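Local coordinates for protein chitinase (Thermococcus chitonophagus, PDB 5XSW) that probably hydrolyses chitin as an endochitinase, this part of the protein joining an N-terminal beta-sheet module to a mainly helical region that holds the glycan, at residues W182-Y187 with Y237-Q242; M190-A195 with F205-A210; H274-K279 with N285-I290; T217-D222 with V230-E235. One frame throughout, in Å; residues are numbered along the deposited sequence.

Contacts 1 and 4 lie closest together, centres about 9 Å apart, because both use the hairpin of strands 228-232 and 235-239; two probable backbone hydrogen bonds join them, Tyr-237 N to Val-230 O and Tyr-238 N to Thr-220 O, both 2.8 Å. Contact 2 shares helix 186-199 with contact 1, centres about 13 Å apart. Contact 3 starts helix 288-311, and its Trp-289 rests on Pro-184 and Asn-185 of contact 1. Gln-242 of contact 1 belongs to the glycan pocket; the Trp-239 side chain is about 10 Å from a bound NDG, and those of Met-278 (contact 3) and Leu-206 (contact 2) are about 11 and 14 Å from a bound NAG. Contact 4 lies furthest from the chain's centre, about 31 Å.

Contact 1 (W182-Y187 with Y237-Q242); sequences WVPNKY and YYWPVQ. With NAG (2-acetamido-2-deoxy-beta-D-glucopyranose), chain C.
Trp-239 offers a ring face to the edge of Trp-182 in a T-shaped pair, planes at 88° and five-membered centroids 4.7 Å apart. Following Trp-239 outward from CB, CG lies anti to the backbone N (chi1 -170°), which carries the indole off its strand toward residues 182-184. Its CD1 is the first close atom, 3.7 Å from Trp-182 NE1. Next comes NE1, 3.4 Å from Trp-182 NE1; both are donors, so they do not bond each other, and the Trp-239 nitrogen bonds weakly to the carbonyls of Trp-215 and Gly-216. CE2 then meets Trp-182 CZ2 at 3.6 Å, and this CZ2 sits above the centre of the ring system. At the far end, CZ2 of Trp-239 reaches Pro-184 CG at 3.8 Å, while CH2 lies near Pro-184 CB. The opposite face is taken by Val-241 CG1, so a methyl and an indole edge sandwich the ring and limit its tilt. Three residues along, Gln-242 OE1 comes 3.5 Å from the acetyl methyl C8 of the bound NAG. A T-shaped tryptophan pair thus packs the C-terminal end of strand 235-239 against the lead-in to helix 186-199, with a bound NDG about 10 Å from the Trp-239 side chain.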
loop_
_atom_site.group_PDB
_atom_site.type_symbol
_atom_site.label_atom_id
_atom_site.label_comp_id
_atom_site.label_asym_id
_atom_site.label_seq_id
_atom_site.Cartn_x
_atom_site.Cartn_y
_atom_site.Cartn_z
ATOM N N TRP A 182 22.185 20.046 4.033
ATOM C CA TRP A 182 21.910 20.720 5.310
ATOM C C TRP A 182 20.832 19.940 6.028
ATOM O O TRP A 182 20.025 19.199 5.420
ATOM C CB TRP A 182 21.502 22.218 5.123
ATOM C CG TRP A 182 20.031 22.447 4.943
ATOM C CD1 TRP A 182 19.233 21.883 3.962
ATOM C CD2 TRP A 182 19.187 23.294 5.703
ATOM N NE1 TRP A 182 17.945 22.344 4.082
ATOM C CE2 TRP A 182 17.894 23.223 5.133
ATOM C CE3 TRP A 182 19.396 24.143 6.822
ATOM C CZ2 TRP A 182 16.808 23.924 5.650
ATOM C CZ3 TRP A 182 18.292 24.835 7.341
ATOM C CH2 TRP A 182 17.024 24.717 6.757
ATOM N N VAL A 183 20.860 20.054 7.339
ATOM C CA VAL A 183 19.925 19.380 8.204
ATOM C C VAL A 183 18.896 20.435 8.631
ATOM O O VAL A 183 19.262 21.388 9.333
ATOM C CB VAL A 183 20.644 18.789 9.442
ATOM C CG1 VAL A 183 19.599 18.337 10.470
ATOM C CG2 VAL A 183 21.608 17.600 9.000
ATOM N N PRO A 184 17.614 20.291 8.220
ATOM C CA PRO A 184 16.649 21.376 8.523
ATOM C C PRO A 184 16.458 21.698 10.006
ATOM O O PRO A 184 16.275 22.853 10.348
ATOM C CB PRO A 184 15.315 20.830 7.940
ATOM C CG PRO A 184 15.787 19.974 6.751
ATOM C CD PRO A 184 17.048 19.287 7.287
ATOM N N ASN A 185 16.458 20.691 10.880
ATOM C CA ASN A 185 16.378 20.985 12.319
ATOM C C ASN A 185 16.821 19.777 13.105
ATOM O O ASN A 185 17.045 18.698 12.538
ATOM C CB ASN A 185 14.959 21.390 12.744
ATOM C CG ASN A 185 13.923 20.289 12.463
ATOM O OD1 ASN A 185 13.932 19.248 13.096
ATOM N ND2 ASN A 185 12.938 20.580 11.584
ATOM N N LYS A 186 16.946 19.958 14.414
ATOM C CA LYS A 186 17.578 18.949 15.242
ATOM C C LYS A 186 16.617 17.831 15.518
ATOM O O LYS A 186 17.052 16.749 15.926
ATOM C CB LYS A 186 18.048 19.603 16.568
ATOM C CG LYS A 186 16.854 20.110 17.393
ATOM C CD LYS A 186 17.344 20.750 18.731
ATOM C CE LYS A 186 18.041 22.073 18.566
ATOM N NZ LYS A 186 18.032 22.766 19.915
ATOM N N TYR A 187 15.298 18.072 15.392
ATOM C CA TYR A 187 14.364 16.978 15.684
ATOM C C TYR A 187 14.443 15.950 14.548
ATOM O O TYR A 187 14.424 14.742 14.764
ATOM C CB TYR A 187 12.919 17.493 15.882
ATOM C CG TYR A 187 12.925 18.555 16.947
ATOM C CD1 TYR A 187 13.287 18.238 18.250
ATOM C CD2 TYR A 187 12.650 19.891 16.638
ATOM C CE1 TYR A 187 13.355 19.237 19.238
ATOM C CE2 TYR A 187 12.731 20.883 17.609
ATOM C CZ TYR A 187 13.064 20.540 18.912
ATOM O OH TYR A 187 13.153 21.524 19.876
ATOM N N TYR A 237 21.054 31.029 0.413
ATOM C CA TYR A 237 20.757 29.796 -0.374
ATOM C C TYR A 237 19.236 29.693 -0.641
ATOM O O TYR A 237 18.444 30.279 0.097
ATOM C CB TYR A 237 21.222 28.548 0.374
ATOM C CG TYR A 237 22.735 28.364 0.498
ATOM C CD1 TYR A 237 23.447 28.981 1.525
ATOM C CD2 TYR A 237 23.440 27.632 -0.432
ATOM C CE1 TYR A 237 24.811 28.831 1.642
ATOM C CE2 TYR A 237 24.805 27.450 -0.326
ATOM C CZ TYR A 237 25.480 28.061 0.710
ATOM O OH TYR A 237 26.820 27.905 0.828
ATOM N N TYR A 238 18.844 28.924 -1.676
ATOM C CA TYR A 238 17.452 28.580 -1.891
ATOM C C TYR A 238 17.222 27.142 -1.462
ATOM O O TYR A 238 18.061 26.280 -1.725
ATOM C CB TYR A 238 17.071 28.782 -3.399
ATOM C CG TYR A 238 17.494 30.165 -3.832
ATOM C CD1 TYR A 238 16.827 31.300 -3.345
ATOM C CD2 TYR A 238 18.630 30.357 -4.640
ATOM C CE1 TYR A 238 17.277 32.631 -3.707
ATOM C CE2 TYR A 238 19.090 31.665 -4.988
ATOM C CZ TYR A 238 18.401 32.790 -4.524
ATOM O OH TYR A 238 18.847 34.044 -4.888
ATOM N N TRP A 239 16.097 26.923 -0.822
ATOM C CA TRP A 239 15.681 25.579 -0.356
ATOM C C TRP A 239 14.475 25.156 -1.198
ATOM O O TRP A 239 13.375 25.506 -0.855
ATOM C CB TRP A 239 15.267 25.649 1.127
ATOM C CG TRP A 239 15.034 24.297 1.789
ATOM C CD1 TRP A 239 15.513 23.091 1.365
ATOM C CD2 TRP A 239 14.305 24.048 2.989
ATOM N NE1 TRP A 239 15.111 22.103 2.226
ATOM C CE2 TRP A 239 14.384 22.662 3.245
ATOM C CE3 TRP A 239 13.603 24.862 3.879
ATOM C CZ2 TRP A 239 13.751 22.053 4.342
ATOM C CZ3 TRP A 239 12.974 24.268 5.001
ATOM C CH2 TRP A 239 13.051 22.859 5.213
ATOM N N PRO A 240 14.697 24.427 -2.305
ATOM C CA PRO A 240 13.611 24.164 -3.279
ATOM C C PRO A 240 12.682 23.033 -2.871
ATOM O O PRO A 240 12.144 22.327 -3.724
ATOM C CB PRO A 240 14.382 23.797 -4.587
ATOM C CG PRO A 240 15.893 24.213 -4.316
ATOM C CD PRO A 240 16.018 23.954 -2.786
ATOM N N VAL A 241 12.517 22.827 -1.573
ATOM C CA VAL A 241 11.604 21.812 -1.078
ATOM C C VAL A 241 10.115 22.181 -1.333
ATOM O O VAL A 241 9.714 23.352 -1.208
ATOM C CB VAL A 241 11.856 21.608 0.435
ATOM C CG1 VAL A 241 11.556 22.902 1.218
ATOM C CG2 VAL A 241 10.953 20.487 1.020
ATOM N N GLN A 242 9.261 21.214 -1.669
ATOM C CA GLN A 242 7.800 21.471 -1.604
ATOM C C GLN A 242 7.398 21.067 -0.217
ATOM O O GLN A 242 7.102 19.884 0.045
ATOM C CB GLN A 242 7.006 20.680 -2.679
ATOM C CG GLN A 242 7.434 21.090 -4.087
ATOM C CD GLN A 242 6.842 20.218 -5.217
ATOM O OE1 GLN A 242 5.819 19.544 -5.053
ATOM N NE2 GLN A 242 7.490 20.247 -6.348
HETATM C C1 NAG C . 10.996 14.058 -7.622
HETATM C C2 NAG C . 9.621 13.867 -7.106
HETATM C C3 NAG C . 9.450 12.489 -6.488
HETATM C C4 NAG C . 9.889 11.385 -7.403
HETATM C C5 NAG C . 11.279 11.646 -7.822
HETATM C C6 NAG C . 11.687 10.579 -8.802
HETATM C C7 NAG C . 8.204 15.749 -6.175
HETATM C C8 NAG C . 7.970 16.796 -5.055
HETATM N N2 NAG C . 9.338 14.917 -6.105
HETATM O O3 NAG C . 8.086 12.236 -6.087
HETATM O O4 NAG C . 9.961 10.130 -6.693
HETATM O O5 NAG C . 11.392 12.945 -8.501
HETATM O O6 NAG C . 12.977 11.016 -9.213
HETATM O O7 NAG C . 7.430 15.584 -7.126
#

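Contact 2 (M190-A195 with F205-A210); sequences MGLALA and FLMALA
Leu-192 and Leu-206 meet side by side where two successive helices, 186-199 and 203-214, joined by a short loop, pack at an oblique angle. Over the segments in contact their directions differ by 126°, so the chain folds back obliquely instead of running straight antiparallel, and the axes come no nearer than 11.3 Å. At that separation the backbones do not touch, and no hydrogen bond crosses; side chains alone fill the interval. The tight part is built on Leu-192, whose CG is anti to the carbonyl carbon (chi1 -72°), leaving the two methyls spread over the neighbouring helix. CD2 presses on Leu-206 CB at 3.5 Å and also touches Leu-206 CD1. The two leucines slide past each other in opposite directions, each methyl lying alongside the other's chain. One turn further on, Ala-195 completes this patch, its CB 3.8 Å from Leu-206 CD1; the small residue leaves the leucine methyl a place against the helix.

A smaller patch lies on the other branch of Leu-192, where Met-207 buries 27 Å² against 53 Å² for Leu-206. The methionine comes in across the leucine at about a right angle, and contact is confined to the middle of its chain. It is not a solvent side, since all four touching residues are buried; the flanks are taken by other helices, with Ala-193 on helix 449-461 and Met-207 on Met-385 of helix 374-386. Helix 203-214 also carries Glu-213 and Asn-214 of the glycan pocket. Bent at chi2 and chi3, the methionine brings its SD 3.8 Å from Leu-192 CD1.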
loop_
_atom_site.group_PDB
_atom_site.type_symbol
_atom_site.label_atom_id
_atom_site.label_comp_id
_atom_site.label_asym_id
_atom_site.label_seq_id
_atom_site.Cartn_x
_atom_site.Cartn_y
_atom_site.Cartn_z
ATOM N N MET A 190 17.545 14.029 15.147
ATOM C CA MET A 190 17.325 12.932 16.094
ATOM C C MET A 190 16.558 11.755 15.487
ATOM O O MET A 190 16.790 10.612 15.864
ATOM C CB MET A 190 16.598 13.430 17.375
ATOM C CG MET A 190 17.542 14.318 18.209
ATOM S SD MET A 190 16.732 14.800 19.786
ATOM C CE MET A 190 15.763 16.090 19.216
ATOM N N GLY A 191 15.617 12.019 14.572
ATOM C CA GLY A 191 14.936 10.919 13.892
ATOM C C GLY A 191 15.899 10.109 13.015
ATOM O O GLY A 191 15.787 8.882 12.984
ATOM N N LEU A 192 16.806 10.784 12.305
ATOM C CA LEU A 192 17.838 10.097 11.510
ATOM C C LEU A 192 18.659 9.201 12.465
ATOM O O LEU A 192 19.089 8.141 12.098
ATOM C CB LEU A 192 18.793 11.091 10.818
ATOM C CG LEU A 192 18.269 11.925 9.613
ATOM C CD1 LEU A 192 19.273 13.004 9.176
ATOM C CD2 LEU A 192 17.811 10.975 8.456
ATOM N N ALA A 193 18.941 9.706 13.669
ATOM C CA ALA A 193 19.867 8.995 14.566
ATOM C C ALA A 193 19.181 7.735 15.030
ATOM O O ALA A 193 19.815 6.692 15.217
ATOM C CB ALA A 193 20.283 9.891 15.786
ATOM N N LEU A 194 17.870 7.815 15.243
ATOM C CA LEU A 194 17.161 6.647 15.719
ATOM C C LEU A 194 17.056 5.641 14.563
ATOM O O LEU A 194 17.152 4.436 14.802
ATOM C CB LEU A 194 15.745 6.987 16.255
ATOM C CG LEU A 194 14.871 5.777 16.659
ATOM C CD1 LEU A 194 15.636 4.922 17.730
ATOM C CD2 LEU A 194 13.494 6.201 17.216
ATOM N N ALA A 195 16.833 6.111 13.335
ATOM C CA ALA A 195 16.814 5.179 12.198
ATOM C C ALA A 195 18.152 4.417 12.101
ATOM O O ALA A 195 18.194 3.253 11.778
ATOM C CB ALA A 195 16.547 5.953 10.845
ATOM N N PHE A 205 22.719 8.257 3.768
ATOM C CA PHE A 205 21.887 7.669 2.697
ATOM C C PHE A 205 20.463 8.320 2.791
ATOM O O PHE A 205 19.899 8.710 1.782
ATOM C CB PHE A 205 21.783 6.159 2.847
ATOM C CG PHE A 205 20.850 5.545 1.818
ATOM C CD1 PHE A 205 21.316 5.332 0.533
ATOM C CD2 PHE A 205 19.502 5.281 2.130
ATOM C CE1 PHE A 205 20.471 4.820 -0.480
ATOM C CE2 PHE A 205 18.620 4.775 1.124
ATOM C CZ PHE A 205 19.133 4.546 -0.177
ATOM N N LEU A 206 19.893 8.396 3.995
ATOM C CA LEU A 206 18.537 9.037 4.145
ATOM C C LEU A 206 18.592 10.500 3.749
ATOM O O LEU A 206 17.653 11.031 3.148
ATOM C CB LEU A 206 17.993 8.927 5.596
ATOM C CG LEU A 206 17.585 7.484 5.962
ATOM C CD1 LEU A 206 17.065 7.353 7.388
ATOM C CD2 LEU A 206 16.449 6.953 4.998
ATOM N N MET A 207 19.724 11.146 4.002
ATOM C CA MET A 207 19.925 12.564 3.627
ATOM C C MET A 207 19.904 12.720 2.092
ATOM O O MET A 207 19.251 13.624 1.509
ATOM C CB MET A 207 21.268 13.097 4.184
ATOM C CG MET A 207 21.245 13.352 5.696
ATOM S SD MET A 207 20.442 14.946 6.159
ATOM C CE MET A 207 21.540 16.178 5.441
ATOM N N ALA A 208 20.628 11.823 1.453
ATOM C CA ALA A 208 20.751 11.818 0.018
ATOM C C ALA A 208 19.374 11.540 -0.597
ATOM O O ALA A 208 19.007 12.141 -1.613
ATOM C CB ALA A 208 21.736 10.701 -0.438
ATOM N N LEU A 209 18.654 10.613 0.032
ATOM C CA LEU A 209 17.376 10.176 -0.506
ATOM C C LEU A 209 16.397 11.374 -0.437
ATOM O O LEU A 209 15.722 11.684 -1.412
ATOM C CB LEU A 209 16.829 8.990 0.286
ATOM C CG LEU A 209 15.449 8.454 -0.244
ATOM C CD1 LEU A 209 15.484 8.019 -1.752
ATOM C CD2 LEU A 209 14.991 7.290 0.628
ATOM N N ALA A 210 16.344 12.067 0.705
ATOM C CA ALA A 210 15.407 13.200 0.821
ATOM C C ALA A 210 15.781 14.314 -0.166
ATOM O O ALA A 210 14.903 15.055 -0.653
ATOM C CB ALA A 210 15.382 13.756 2.267
#

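Contact 3 (H274-K279 with N285-I290); sequences HDDYMK and NDTAWI
The methyl of Ala-288 sits among the carbonyl oxygens at the end of helix 274-278, with CB 3.2 Å from Lys-279 O and 3.5 Å from Tyr-277 O. Beside it, the carboxylate of Asp-286 faces the same Lys-279 oxygen. OD1 and OD2 of Asp-286 each lie 3.4 Å from Lys-279 O, but all three are acceptors and make no direct bond; a water between them stands doubtfully close to the carboxylate. Two further waters link Thr-287 OG1 to Asp-276, one donating to the backbone O at 2.8 Å and the other to OD1 at 3.2 Å.

The next layer fixes these groups. With CG of Asp-286 anti to the backbone N (chi1 -172°), the carboxylate lies beside the onward chain, where OD1 accepts from Ala-288 N at 3.0 Å, a fairly straight bond (159°) that meets OD1 on its anti side, 16° out of the carboxylate plane. Exchanged for an alanine, Asp-286 would probably leave the amide of Ala-288 without its capping partner and the first turn less firmly set. Asp-276 reaches its stronger partner through OD2, in a salt bridge with Lys-412. Thr-291 OG1 bonds Tyr-277 O, adding a direct tie from helix 288-311. Further back, His-274 ND1 gives Asp-275 OD1 a bond almost in the ring plane. Side-chain capping of this kind, an Asx turn leading into a helix, here packs the start of helix 288-311 on the end of the short helix before it.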
loop_
_atom_site.group_PDB
_atom_site.type_symbol
_atom_site.label_atom_id
_atom_site.label_comp_id
_atom_site.label_asym_id
_atom_site.label_seq_id
_atom_site.Cartn_x
_atom_site.Cartn_y
_atom_site.Cartn_z
ATOM N N HIS A 274 -0.931 8.251 7.228
ATOM C CA HIS A 274 0.114 8.676 6.285
ATOM C C HIS A 274 0.493 10.168 6.368
ATOM O O HIS A 274 1.686 10.555 6.586
ATOM C CB HIS A 274 -0.327 8.335 4.855
ATOM C CG HIS A 274 0.540 8.962 3.803
ATOM N ND1 HIS A 274 0.281 10.213 3.266
ATOM C CD2 HIS A 274 1.685 8.542 3.229
ATOM C CE1 HIS A 274 1.235 10.528 2.408
ATOM N NE2 HIS A 274 2.072 9.508 2.326
ATOM N N ASP A 275 -0.493 11.052 6.167
ATOM C CA ASP A 275 -0.153 12.490 6.141
ATOM C C ASP A 275 0.361 12.929 7.523
ATOM O O ASP A 275 1.316 13.701 7.623
ATOM C CB ASP A 275 -1.381 13.383 5.668
ATOM C CG ASP A 275 -1.753 13.178 4.150
ATOM O OD1 ASP A 275 -1.312 12.201 3.479
ATOM O OD2 ASP A 275 -2.564 13.971 3.607
ATOM N N ASP A 276 -0.202 12.403 8.598
ATOM C CA ASP A 276 0.301 12.787 9.901
ATOM C C ASP A 276 1.808 12.408 10.123
ATOM O O ASP A 276 2.558 13.140 10.817
ATOM C CB ASP A 276 -0.521 12.127 11.010
ATOM C CG ASP A 276 -0.027 12.535 12.436
ATOM O OD1 ASP A 276 0.191 13.739 12.623
ATOM O OD2 ASP A 276 0.148 11.684 13.371
ATOM N N TYR A 277 2.228 11.260 9.571
ATOM C CA TYR A 277 3.595 10.751 9.797
ATOM C C TYR A 277 4.576 11.355 8.811
ATOM O O TYR A 277 5.743 11.450 9.138
ATOM C CB TYR A 277 3.664 9.209 9.689
ATOM C CG TYR A 277 3.224 8.501 10.969
ATOM C CD1 TYR A 277 1.994 8.815 11.589
ATOM C CD2 TYR A 277 4.045 7.555 11.574
ATOM C CE1 TYR A 277 1.602 8.181 12.742
ATOM C CE2 TYR A 277 3.658 6.893 12.710
ATOM C CZ TYR A 277 2.430 7.232 13.308
ATOM O OH TYR A 277 2.020 6.599 14.452
ATOM N N MET A 278 4.120 11.749 7.607
ATOM C CA MET A 278 5.042 12.133 6.540
ATOM C C MET A 278 5.051 13.661 6.273
ATOM O O MET A 278 6.058 14.211 5.831
ATOM C CB MET A 278 4.704 11.447 5.213
ATOM C CG MET A 278 4.652 9.862 5.257
ATOM S SD MET A 278 6.190 9.261 6.069
ATOM C CE MET A 278 7.292 9.951 4.971
ATOM N N LYS A 279 3.921 14.324 6.481
ATOM C CA LYS A 279 3.812 15.708 6.004
ATOM C C LYS A 279 4.445 16.707 7.009
ATOM O O LYS A 279 3.942 16.912 8.104
ATOM C CB LYS A 279 2.316 16.085 5.751
ATOM C CG LYS A 279 2.156 17.544 5.133
ATOM C CD LYS A 279 0.580 17.868 5.085
ATOM C CE LYS A 279 0.334 19.256 4.444
ATOM N NZ LYS A 279 -0.995 19.749 4.922
ATOM N N ASN A 285 8.671 22.133 14.953
ATOM C CA ASN A 285 7.940 21.292 15.906
ATOM C C ASN A 285 6.959 20.342 15.275
ATOM O O ASN A 285 6.293 19.559 15.977
ATOM C CB ASN A 285 7.162 22.166 16.905
ATOM C CG ASN A 285 8.059 23.093 17.703
ATOM O OD1 ASN A 285 9.221 22.783 18.021
ATOM N ND2 ASN A 285 7.520 24.253 18.026
ATOM N N ASP A 286 6.858 20.372 13.945
ATOM C CA ASP A 286 5.945 19.418 13.309
ATOM C C ASP A 286 6.479 17.992 13.623
ATOM O O ASP A 286 7.658 17.724 13.384
ATOM C CB ASP A 286 5.894 19.693 11.795
ATOM C CG ASP A 286 4.847 18.890 11.087
ATOM O OD1 ASP A 286 4.680 17.672 11.342
ATOM O OD2 ASP A 286 4.119 19.513 10.291
ATOM N N THR A 287 5.642 17.110 14.161
ATOM C CA THR A 287 6.140 15.818 14.634
ATOM C C THR A 287 6.610 14.952 13.475
ATOM O O THR A 287 7.386 13.998 13.679
ATOM C CB THR A 287 5.067 15.031 15.450
ATOM O OG1 THR A 287 3.883 14.790 14.652
ATOM C CG2 THR A 287 4.740 15.822 16.803
ATOM N N ALA A 288 6.159 15.261 12.254
ATOM C CA ALA A 288 6.608 14.469 11.077
ATOM C C ALA A 288 8.121 14.673 10.817
ATOM O O ALA A 288 8.732 13.909 10.091
ATOM C CB ALA A 288 5.748 14.859 9.820
ATOM N N TRP A 289 8.738 15.711 11.384
ATOM C CA TRP A 289 10.198 15.831 11.249
ATOM C C TRP A 289 10.883 14.621 11.937
ATOM O O TRP A 289 11.948 14.186 11.551
ATOM C CB TRP A 289 10.706 17.121 11.875
ATOM C CG TRP A 289 10.445 18.357 10.965
ATOM C CD1 TRP A 289 9.642 19.454 11.263
ATOM C CD2 TRP A 289 10.983 18.576 9.688
ATOM N NE1 TRP A 289 9.663 20.331 10.190
ATOM C CE2 TRP A 289 10.514 19.834 9.233
ATOM C CE3 TRP A 289 11.863 17.833 8.855
ATOM C CZ2 TRP A 289 10.870 20.362 7.990
ATOM C CZ3 TRP A 289 12.238 18.380 7.612
ATOM C CH2 TRP A 289 11.738 19.635 7.192
ATOM N N ILE A 290 10.250 14.091 12.958
ATOM C CA ILE A 290 10.799 12.940 13.652
ATOM C C ILE A 290 10.302 11.639 13.030
ATOM O O ILE A 290 11.088 10.720 12.770
ATOM C CB ILE A 290 10.400 12.979 15.147
ATOM C CG1 ILE A 290 11.089 14.150 15.839
ATOM C CG2 ILE A 290 10.687 11.636 15.822
ATOM C CD1 ILE A 290 10.498 14.457 17.328
HETATM O O HOH W 1 4.158 12.515 13.008
HETATM O O HOH W 2 1.321 14.760 15.458
HETATM O O HOH W 3 2.158 19.022 8.970
#

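Contact 4 (T217-D222 with V230-E235); sequences TAVTKD and VIIDEE. With GOL (glycerol), chain L.
Lys-221 and Glu-235 pair at the turn end of a beta-hairpin, where strands 228-232 and 235-239 are joined by the two-residue turn Asp-233 and Glu-234. The hairpin is closed by backbone bonds in both directions between Ile-232 and Glu-235.

The charged contact is a salt bridge: Lys-221 NZ gives Glu-235 OE1 a hydrogen bond of 2.6 Å, on the syn side and 31° out of the carboxylate plane. A bend in the glutamate chain at chi2 (-141°) turns the carboxylate to the lysine. A glycerol, probably from the crystallisation liquor, joins in: Lys-221 NZ donates to its O3, which in turn donates to Glu-235 OE1 at 2.6 Å, so the one oxygen takes two bonds. A lysine in place of Glu-235 would probably set two ammonium groups against each other and strip Lys-221 of its carboxylate mate.

Apolar packing joins strand 218-219 to the hairpin. Val-219 and Ile-232 reach for each other tip to tip, CG2 of the valine 4.1 Å from CD1 of the isoleucine. Tyr-237 and Trp-239 of strand 235-239 also touch Val-219.

Within residues 217-222 the chain makes an ST turn around Lys-221: Asp-222 N donates to Thr-220 OG1 at 3.0 Å and 162°.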
loop_
_atom_site.group_PDB
_atom_site.type_symbol
_atom_site.label_atom_id
_atom_site.label_comp_id
_atom_site.label_asym_id
_atom_site.label_seq_id
_atom_site.Cartn_x
_atom_site.Cartn_y
_atom_site.Cartn_z
ATOM N N THR A 217 16.773 18.102 2.192
ATOM C CA THR A 217 18.018 18.137 2.977
ATOM C C THR A 217 19.142 18.754 2.174
ATOM O O THR A 217 20.291 18.470 2.416
ATOM C CB THR A 217 18.425 16.695 3.368
ATOM O OG1 THR A 217 18.370 15.906 2.152
ATOM C CG2 THR A 217 17.408 16.116 4.343
ATOM N N ALA A 218 18.808 19.597 1.202
ATOM C CA ALA A 218 19.838 20.254 0.440
ATOM C C ALA A 218 19.348 21.632 0.035
ATOM O O ALA A 218 18.150 21.842 -0.169
ATOM C CB ALA A 218 20.219 19.445 -0.788
ATOM N N VAL A 219 20.286 22.576 -0.088
ATOM C CA VAL A 219 19.926 23.923 -0.554
ATOM C C VAL A 219 20.819 24.182 -1.753
ATOM O O VAL A 219 21.716 23.401 -1.994
ATOM C CB VAL A 219 20.133 25.012 0.539
ATOM C CG1 VAL A 219 19.108 24.817 1.684
ATOM C CG2 VAL A 219 21.607 24.964 1.068
ATOM N N THR A 220 20.611 25.300 -2.467
ATOM C CA THR A 220 21.429 25.558 -3.654
ATOM C C THR A 220 21.562 27.078 -3.859
ATOM O O THR A 220 20.687 27.852 -3.460
ATOM C CB THR A 220 20.801 24.880 -4.956
ATOM O OG1 THR A 220 21.605 25.193 -6.093
ATOM C CG2 THR A 220 19.375 25.380 -5.204
ATOM N N LYS A 221 22.666 27.493 -4.469
ATOM C CA LYS A 221 22.790 28.884 -4.947
ATOM C C LYS A 221 22.314 29.069 -6.369
ATOM O O LYS A 221 22.370 30.158 -6.882
ATOM C CB LYS A 221 24.233 29.361 -4.870
ATOM C CG LYS A 221 24.856 29.209 -3.524
ATOM C CD LYS A 221 26.181 29.933 -3.485
ATOM C CE LYS A 221 26.619 30.270 -2.061
ATOM N NZ LYS A 221 28.117 30.235 -1.958
ATOM N N ASP A 222 21.882 27.989 -7.014
ATOM C CA ASP A 222 21.395 28.037 -8.403
ATOM C C ASP A 222 20.181 28.925 -8.485
ATOM O O ASP A 222 19.153 28.636 -7.869
ATOM C CB ASP A 222 21.041 26.626 -8.915
ATOM C CG ASP A 222 20.870 26.574 -10.452
ATOM O OD1 ASP A 222 20.346 27.538 -11.043
ATOM O OD2 ASP A 222 21.264 25.557 -11.048
ATOM N N VAL A 230 17.363 30.551 2.798
ATOM C CA VAL A 230 18.011 30.099 4.007
ATOM C C VAL A 230 19.382 30.798 3.994
ATOM O O VAL A 230 20.124 30.735 2.988
ATOM C CB VAL A 230 18.158 28.572 4.021
ATOM C CG1 VAL A 230 18.957 28.124 5.268
ATOM C CG2 VAL A 230 16.770 27.909 4.022
ATOM N N ILE A 231 19.717 31.501 5.069
ATOM C CA ILE A 231 21.022 32.160 5.116
ATOM C C ILE A 231 21.952 31.264 5.931
ATOM O O ILE A 231 21.660 30.970 7.091
ATOM C CB ILE A 231 20.969 33.570 5.821
ATOM C CG1 ILE A 231 19.890 34.487 5.225
ATOM C CG2 ILE A 231 22.346 34.255 5.859
ATOM C CD1 ILE A 231 19.956 34.636 3.789
ATOM N N ILE A 232 23.099 30.877 5.386
ATOM C CA ILE A 232 23.978 29.989 6.160
ATOM C C ILE A 232 25.338 30.655 6.202
ATOM O O ILE A 232 25.888 30.998 5.153
ATOM C CB ILE A 232 24.095 28.573 5.550
ATOM C CG1 ILE A 232 22.716 27.902 5.539
ATOM C CG2 ILE A 232 25.080 27.731 6.409
ATOM C CD1 ILE A 232 22.685 26.655 4.688
ATOM N N ASP A 233 25.790 30.930 7.429
ATOM C CA ASP A 233 26.922 31.831 7.678
ATOM C C ASP A 233 27.091 32.923 6.592
ATOM O O ASP A 233 28.040 32.956 5.815
ATOM C CB ASP A 233 28.168 30.977 7.888
ATOM C CG ASP A 233 28.004 30.005 9.098
ATOM O OD1 ASP A 233 27.663 30.467 10.252
ATOM O OD2 ASP A 233 28.209 28.775 8.868
ATOM N N GLU A 234 26.077 33.796 6.551
ATOM C CA GLU A 234 26.053 35.043 5.758
ATOM C C GLU A 234 26.083 34.864 4.260
ATOM O O GLU A 234 26.390 35.786 3.515
ATOM C CB GLU A 234 27.181 35.979 6.213
ATOM C CG GLU A 234 26.965 36.390 7.673
ATOM C CD GLU A 234 27.389 35.303 8.665
ATOM O OE1 GLU A 234 28.518 34.784 8.502
ATOM O OE2 GLU A 234 26.607 34.944 9.613
ATOM N N GLU A 235 25.647 33.689 3.814
ATOM C CA GLU A 235 25.395 33.446 2.393
ATOM C C GLU A 235 23.940 33.023 2.138
ATOM O O GLU A 235 23.438 32.135 2.841
ATOM C CB GLU A 235 26.321 32.344 1.893
ATOM C CG GLU A 235 27.749 32.819 1.766
ATOM C CD GLU A 235 28.373 32.244 0.549
ATOM O OE1 GLU A 235 28.430 30.977 0.466
ATOM O OE2 GLU A 235 28.763 33.054 -0.323
HETATM C C1 GOL L . 32.561 26.903 1.002
HETATM O O1 GOL L . 33.055 25.559 1.004
HETATM C C2 GOL L . 31.136 26.914 0.465
HETATM O O2 GOL L . 30.486 25.697 0.841
HETATM C C3 GOL L . 30.376 28.092 1.062
HETATM O O3 GOL L . 30.042 29.018 0.023
#